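Local atomic coordinates of arginine decarboxylase, A207R protein (Paramecium bursaria Chlorella virus 1, PDB entry 2NVA), a protein that catalyses the pyridoxal 5'-phosphate-dependent decarboxylation of arginine to agmatine. Residues 171-176 and 196-201; 175-180 and 188-193. All coordinates share one frame; numbering follows the deposited sequence.

Contact 1: 171-176 and 196-201. With PL2 ((4-{[(4-{[amino(imino)methyl]amino}butyl)amino]methyl}-5-hydroxy-6-methylpyridin-3-yl)methyl dihydrogen phosphate), chain I.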
loop_
_atom_site.group_PDB
_atom_site.type_symbol
_atom_site.label_atom_id
_atom_site.label_comp_id
_atom_site.label_asym_id
_atom_site.label_seq_id
_atom_site.Cartn_x
_atom_site.Cartn_y
_atom_site.Cartn_z
ATOM N N ILE A 171 2.401 25.184 24.718
ATOM C CA ILE A 171 2.536 24.525 26.017
ATOM C C ILE A 171 3.695 23.513 26.103
ATOM O O ILE A 171 3.949 22.942 27.166
ATOM C CB ILE A 171 1.215 23.843 26.475
ATOM C CG1 ILE A 171 0.824 22.691 25.533
ATOM C CG2 ILE A 171 0.111 24.885 26.642
ATOM C CD1 ILE A 171 -0.185 21.721 26.142
ATOM N N GLY A 172 4.400 23.306 24.990
ATOM C CA GLY A 172 5.507 22.358 25.012
ATOM C C GLY A 172 6.212 22.116 23.699
ATOM O O GLY A 172 5.960 22.788 22.682
ATOM N N ILE A 173 7.116 21.140 23.748
ATOM C CA ILE A 173 7.994 20.822 22.619
ATOM C C ILE A 173 7.938 19.316 22.407
ATOM O O ILE A 173 7.950 18.554 23.376
ATOM C CB ILE A 173 9.481 21.249 22.891
ATOM C CG1 ILE A 173 9.586 22.732 23.285
ATOM C CG2 ILE A 173 10.400 20.914 21.707
ATOM C CD1 ILE A 173 9.165 23.744 22.213
ATOM N N SER A 174 7.872 18.911 21.145
ATOM C CA SER A 174 7.932 17.496 20.786
ATOM C C SER A 174 9.000 17.242 19.722
ATOM O O SER A 174 9.496 18.165 19.081
ATOM C CB SER A 174 6.578 17.015 20.275
ATOM O OG SER A 174 6.328 17.517 18.981
ATOM N N PHE A 175 9.329 15.972 19.536
ATOM C CA PHE A 175 10.189 15.550 18.446
ATOM C C PHE A 175 9.820 14.108 18.150
ATOM O O PHE A 175 9.195 13.441 18.979
ATOM C CB PHE A 175 11.673 15.660 18.838
ATOM C CG PHE A 175 12.062 14.834 20.056
ATOM C CD1 PHE A 175 12.393 13.481 19.931
ATOM C CD2 PHE A 175 12.122 15.417 21.328
ATOM C CE1 PHE A 175 12.756 12.714 21.052
ATOM C CE2 PHE A 175 12.495 14.657 22.452
ATOM C CZ PHE A 175 12.811 13.304 22.306
ATOM N N HIS A 176 10.205 13.638 16.972
ATOM C CA HIS A 176 10.188 12.212 16.694
ATOM C C HIS A 176 11.494 11.901 15.991
ATOM O O HIS A 176 11.766 12.447 14.917
ATOM C CB HIS A 176 8.992 11.834 15.822
ATOM C CG HIS A 176 8.664 10.373 15.874
ATOM N ND1 HIS A 176 9.637 9.397 15.841
ATOM C CD2 HIS A 176 7.482 9.721 15.972
ATOM C CE1 HIS A 176 9.066 8.203 15.894
ATOM N NE2 HIS A 176 7.759 8.373 15.968
ATOM N N GLU A 196 16.421 23.340 25.059
ATOM C CA GLU A 196 16.838 24.604 24.466
ATOM C C GLU A 196 15.655 25.310 23.815
ATOM O O GLU A 196 15.538 26.532 23.902
ATOM C CB GLU A 196 17.964 24.390 23.454
ATOM C CG GLU A 196 19.266 23.914 24.111
ATOM C CD GLU A 196 20.307 23.407 23.127
ATOM O OE1 GLU A 196 20.002 23.270 21.911
ATOM O OE2 GLU A 196 21.458 23.129 23.578
ATOM N N ALA A 197 14.784 24.546 23.155
ATOM C CA ALA A 197 13.561 25.123 22.585
ATOM C C ALA A 197 12.571 25.578 23.672
ATOM O O ALA A 197 11.910 26.612 23.541
ATOM C CB ALA A 197 12.902 24.121 21.630
ATOM N N PHE A 198 12.476 24.789 24.737
ATOM C CA PHE A 198 11.654 25.103 25.903
ATOM C C PHE A 198 12.062 26.472 26.453
ATOM O O PHE A 198 11.201 27.324 26.752
ATOM C CB PHE A 198 11.917 24.025 26.950
ATOM C CG PHE A 198 10.786 23.766 27.891
ATOM C CD1 PHE A 198 9.782 22.855 27.556
ATOM C CD2 PHE A 198 10.771 24.374 29.149
ATOM C CE1 PHE A 198 8.756 22.578 28.438
ATOM C CE2 PHE A 198 9.739 24.103 30.053
ATOM C CZ PHE A 198 8.730 23.185 29.678
ATOM N N ASN A 199 13.377 26.684 26.558
ATOM C CA ASN A 199 13.942 27.934 27.056
ATOM C C ASN A 199 13.702 29.136 26.136
ATOM O O ASN A 199 13.568 30.264 26.624
ATOM C CB ASN A 199 15.437 27.777 27.398
ATOM C CG ASN A 199 15.674 26.876 28.618
ATOM O OD1 ASN A 199 14.767 26.634 29.434
ATOM N ND2 ASN A 199 16.889 26.375 28.740
ATOM N N GLU A 200 13.650 28.897 24.824
ATOM C CA GLU A 200 13.281 29.930 23.858
ATOM C C GLU A 200 11.815 30.328 24.018
ATOM O O GLU A 200 11.482 31.514 23.955
ATOM C CB GLU A 200 13.504 29.455 22.424
ATOM C CG GLU A 200 14.948 29.363 22.026
ATOM C CD GLU A 200 15.532 30.688 21.562
ATOM O OE1 GLU A 200 16.520 30.632 20.789
ATOM O OE2 GLU A 200 15.036 31.775 21.943
ATOM N N ALA A 201 10.958 29.329 24.246
ATOM C CA ALA A 201 9.530 29.564 24.444
ATOM C C ALA A 201 9.270 30.417 25.685
ATOM O O ALA A 201 8.450 31.343 25.650
ATOM C CB ALA A 201 8.752 28.233 24.515
HETATM N N1 PL2 I . 3.996 9.805 16.742
HETATM C C2 PL2 I . 4.035 10.359 15.519
HETATM C C2A PL2 I . 3.685 11.849 15.333
HETATM C C3 PL2 I . 4.400 9.555 14.431
HETATM O O3 PL2 I . 4.449 10.143 13.206
HETATM C C4 PL2 I . 4.729 8.194 14.593
HETATM C C4A PL2 I . 5.127 7.264 13.409
HETATM C C5 PL2 I . 4.667 7.690 15.908
HETATM C C6 PL2 I . 4.296 8.517 16.952
HETATM P P PL2 I . 6.491 4.270 16.426
HETATM N N PL2 I . 5.745 8.004 12.285
HETATM C CA PL2 I . 5.367 7.424 10.989
HETATM C CG PL2 I . 5.449 5.367 9.516
HETATM O OP2 PL2 I . 7.870 3.795 15.755
HETATM O OP3 PL2 I . 5.359 3.207 15.937
HETATM O OP1 PL2 I . 6.595 4.346 17.913
HETATM O OP4 PL2 I . 6.193 5.683 15.715
HETATM C C5M PL2 I . 5.011 6.215 16.201
HETATM C CB PL2 I . 5.751 5.932 10.906
HETATM C CD PL2 I . 5.865 3.880 9.417
HETATM N NE PL2 I . 5.437 3.419 8.077
HETATM C CZ PL2 I . 5.344 2.143 7.673
HETATM N NH2 PL2 I . 4.920 1.882 6.412
HETATM N NH1 PL2 I . 5.669 1.140 8.495
#
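Ile173 meets Ala197 and Phe198 through a bent side chain: chi1 of -54° sets CG1 anti to the carbonyl carbon, and chi2 of -64° folds CD1 back instead of letting it run straight out. Folded this way, CD1 reaches the methyl group of Ala197, with Ile173 CD1 3.8 Å from Ala197 CB. The other branch joins in, Ile173 CG2 lying 4.1 Å from the same Ala197 CB, so both branches lean on one side of the alanine methyl. A residue as small as alanine suits this point, because it lets the helix come close enough for Ile173 CG1 to sit 3.8 Å from the backbone N of Phe198. This is the packing of a strand against its own following helix in a beta-alpha-beta unit of the TIM barrel: strand 170-174 turns Ile173 outward to helix 184-204. Phe198 has CG roughly anti to its backbone N (chi1 -152°), which carries the ring along the flank of the isoleucine, Ile173 CG1 coming 4.3 Å from Phe198 CD1 at an oblique approach. Phe242 packs edge-to-face with this ring, while Leu160 and Ile156 of the neighbouring helix 156-165 border Ala201 and Ala197 respectively.

Contact 2: 175-180 and 188-193. With PL2 ((4-{[(4-{[amino(imino)methyl]amino}butyl)amino]methyl}-5-hydroxy-6-methylpyridin-3-yl)methyl dihydrogen phosphate), chain I.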
loop_
_atom_site.group_PDB
_atom_site.type_symbol
_atom_site.label_atom_id
_atom_site.label_comp_id
_atom_site.label_asym_id
_atom_site.label_seq_id
_atom_site.Cartn_x
_atom_site.Cartn_y
_atom_site.Cartn_z
ATOM N N PHE A 175 9.329 15.972 19.536
ATOM C CA PHE A 175 10.189 15.550 18.446
ATOM C C PHE A 175 9.820 14.108 18.150
ATOM O O PHE A 175 9.195 13.441 18.979
ATOM C CB PHE A 175 11.673 15.660 18.838
ATOM C CG PHE A 175 12.062 14.834 20.056
ATOM C CD1 PHE A 175 12.393 13.481 19.931
ATOM C CD2 PHE A 175 12.122 15.417 21.328
ATOM C CE1 PHE A 175 12.756 12.714 21.052
ATOM C CE2 PHE A 175 12.495 14.657 22.452
ATOM C CZ PHE A 175 12.811 13.304 22.306
ATOM N N HIS A 176 10.205 13.638 16.972
ATOM C CA HIS A 176 10.188 12.212 16.694
ATOM C C HIS A 176 11.494 11.901 15.991
ATOM O O HIS A 176 11.766 12.447 14.917
ATOM C CB HIS A 176 8.992 11.834 15.822
ATOM C CG HIS A 176 8.664 10.373 15.874
ATOM N ND1 HIS A 176 9.637 9.397 15.841
ATOM C CD2 HIS A 176 7.482 9.721 15.972
ATOM C CE1 HIS A 176 9.066 8.203 15.894
ATOM N NE2 HIS A 176 7.759 8.373 15.968
ATOM N N VAL A 177 12.322 11.064 16.616
ATOM C CA VAL A 177 13.639 10.759 16.054
ATOM C C VAL A 177 13.546 9.914 14.785
ATOM O O VAL A 177 14.504 9.846 14.007
ATOM C CB VAL A 177 14.572 10.065 17.079
ATOM C CG1 VAL A 177 14.735 10.931 18.302
ATOM C CG2 VAL A 177 14.044 8.668 17.445
ATOM N N GLY A 178 12.405 9.271 14.577
ATOM C CA GLY A 178 12.241 8.342 13.473
ATOM C C GLY A 178 11.591 7.066 13.965
ATOM O O GLY A 178 11.741 6.697 15.136
ATOM N N SER A 179 10.865 6.400 13.075
ATOM C CA SER A 179 10.157 5.182 13.432
ATOM C C SER A 179 11.113 3.981 13.398
ATOM O O SER A 179 11.808 3.757 12.396
ATOM C CB SER A 179 8.952 4.967 12.501
ATOM O OG SER A 179 8.070 3.985 13.059
ATOM N N GLY A 180 11.140 3.217 14.487
ATOM C CA GLY A 180 12.012 2.052 14.620
ATOM C C GLY A 180 13.418 2.492 14.972
ATOM O O GLY A 180 14.355 2.327 14.172
ATOM N N TYR A 188 18.710 11.229 23.693
ATOM C CA TYR A 188 19.429 12.124 24.580
ATOM C C TYR A 188 19.623 13.504 23.928
ATOM O O TYR A 188 19.291 14.524 24.523
ATOM C CB TYR A 188 20.781 11.527 24.974
ATOM C CG TYR A 188 21.413 12.298 26.114
ATOM C CD1 TYR A 188 21.259 11.873 27.430
ATOM C CD2 TYR A 188 22.122 13.468 25.876
ATOM C CE1 TYR A 188 21.806 12.593 28.498
ATOM C CE2 TYR A 188 22.694 14.200 26.941
ATOM C CZ TYR A 188 22.519 13.754 28.249
ATOM O OH TYR A 188 23.073 14.455 29.306
ATOM N N ARG A 189 20.158 13.521 22.708
ATOM C CA ARG A 189 20.394 14.768 21.963
ATOM C C ARG A 189 19.093 15.508 21.647
ATOM O O ARG A 189 19.060 16.749 21.660
ATOM C CB ARG A 189 21.179 14.493 20.668
ATOM C CG ARG A 189 22.656 14.102 20.888
ATOM C CD ARG A 189 23.319 13.707 19.566
ATOM N NE ARG A 189 24.785 13.881 19.566
ATOM C CZ ARG A 189 25.683 12.915 19.784
ATOM N NH1 ARG A 189 25.298 11.659 20.020
ATOM N NH2 ARG A 189 26.979 13.188 19.736
ATOM N N ALA A 190 18.032 14.747 21.364
ATOM C CA ALA A 190 16.718 15.317 21.078
ATOM C C ALA A 190 16.126 15.995 22.312
ATOM O O ALA A 190 15.512 17.062 22.208
ATOM C CB ALA A 190 15.769 14.252 20.559
ATOM N N ILE A 191 16.296 15.367 23.472
ATOM C CA ILE A 191 15.759 15.917 24.725
ATOM C C ILE A 191 16.542 17.178 25.134
ATOM O O ILE A 191 15.957 18.150 25.636
ATOM C CB ILE A 191 15.718 14.832 25.848
ATOM C CG1 ILE A 191 14.678 13.754 25.487
ATOM C CG2 ILE A 191 15.419 15.449 27.234
ATOM C CD1 ILE A 191 14.910 12.385 26.151
ATOM N N LYS A 192 17.854 17.163 24.894
ATOM C CA LYS A 192 18.685 18.344 25.123
ATOM C C LYS A 192 18.239 19.506 24.224
ATOM O O LYS A 192 18.084 20.635 24.697
ATOM C CB LYS A 192 20.169 18.021 24.893
ATOM C CG LYS A 192 21.104 19.205 25.158
ATOM C CD LYS A 192 22.566 18.848 24.873
ATOM C CE LYS A 192 23.469 20.039 25.282
ATOM N NZ LYS A 192 24.917 19.656 25.152
ATOM N N SER A 193 18.040 19.230 22.934
ATOM C CA SER A 193 17.584 20.259 21.996
ATOM C C SER A 193 16.204 20.780 22.378
ATOM O O SER A 193 15.891 21.954 22.161
ATOM C CB SER A 193 17.541 19.706 20.564
ATOM O OG SER A 193 18.847 19.377 20.115
HETATM N N1 PL2 I . 3.996 9.805 16.742
HETATM C C2 PL2 I . 4.035 10.359 15.519
HETATM C C2A PL2 I . 3.685 11.849 15.333
HETATM C C3 PL2 I . 4.400 9.555 14.431
HETATM O O3 PL2 I . 4.449 10.143 13.206
HETATM C C4 PL2 I . 4.729 8.194 14.593
HETATM C C4A PL2 I . 5.127 7.264 13.409
HETATM C C5 PL2 I . 4.667 7.690 15.908
HETATM C C6 PL2 I . 4.296 8.517 16.952
HETATM P P PL2 I . 6.491 4.270 16.426
HETATM N N PL2 I . 5.745 8.004 12.285
HETATM C CA PL2 I . 5.367 7.424 10.989
HETATM C CG PL2 I . 5.449 5.367 9.516
HETATM O OP2 PL2 I . 7.870 3.795 15.755
HETATM O OP3 PL2 I . 5.359 3.207 15.937
HETATM O OP1 PL2 I . 6.595 4.346 17.913
HETATM O OP4 PL2 I . 6.193 5.683 15.715
HETATM C C5M PL2 I . 5.011 6.215 16.201
HETATM C CB PL2 I . 5.751 5.932 10.906
HETATM C CD PL2 I . 5.865 3.880 9.417
HETATM N NE PL2 I . 5.437 3.419 8.077
HETATM C CZ PL2 I . 5.344 2.143 7.673
HETATM N NH2 PL2 I . 4.920 1.882 6.412
HETATM N NH1 PL2 I . 5.669 1.140 8.495
#
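The methyl group of Ala190 sits over the middle of the Phe175 ring, a CH-pi contact with Ala190 CB 3.4 Å from the ring centroid of Phe175 and only 11° off the normal. Phe175 presents this face because its CG lies between the backbone N and the carbonyl carbon (chi1 59°), while the second torsion turns the ring across the CA-CB-CG plane. Alanine suits the helix position, since its single methyl lets the flat ring lie close against the helix. Ile191 adds a second approach, its CG1 3.7 Å from Phe175 CZ and oblique to the ring. Val177 flanks the alanine more loosely, with Val177 CG1 4.1 Å from Ala190 CB.

Between Phe175 and Val177, His176 points the other way, into the cofactor site of the barrel. Gly178 N donates to His176 ND1 at 3.0 Å, tilted from the imidazole plane by 21°, and this bond helps fix the ring's rotation. His176 NE2, at the far side of the ring, is then the donor to PL2 OP4, at 3.1 Å. Ser179 continues the grip, its OG giving a hydrogen bond to PL2 OP2 at 2.7 Å. Arg255, whose backbone N itself bonds PL2, also holds Ser179 OG through NH2, so its side chain helps position the serine. Gly178 suits its place because a side chain at its backbone angles would strike the preceding carbonyl.

The chemistry therefore divides by direction: between these two segments the loop meets its helix through dispersion and CH-pi contacts, while directional N-H and O-H donors meet the cofactor phosphate.

In the fold
From the N terminus, the chain runs through the earlier barrel strands to strand 170-174, passes into the loop that leads to helix 184-204, and then goes on to strand 210-212. Contact 2 closes the shorter circuit, joining the loop just beyond the strand to the first half of the helix with seven residues between its segments. Contact 1 closes the longer one, from the strand to the later part of the same helix, so contact 2 nests inside it and the two do not cross. Phe175 and His176 are common to both first segments. Together the two contacts fasten one helix along the strand and the phosphate-binding loop of a single beta-alpha-beta unit.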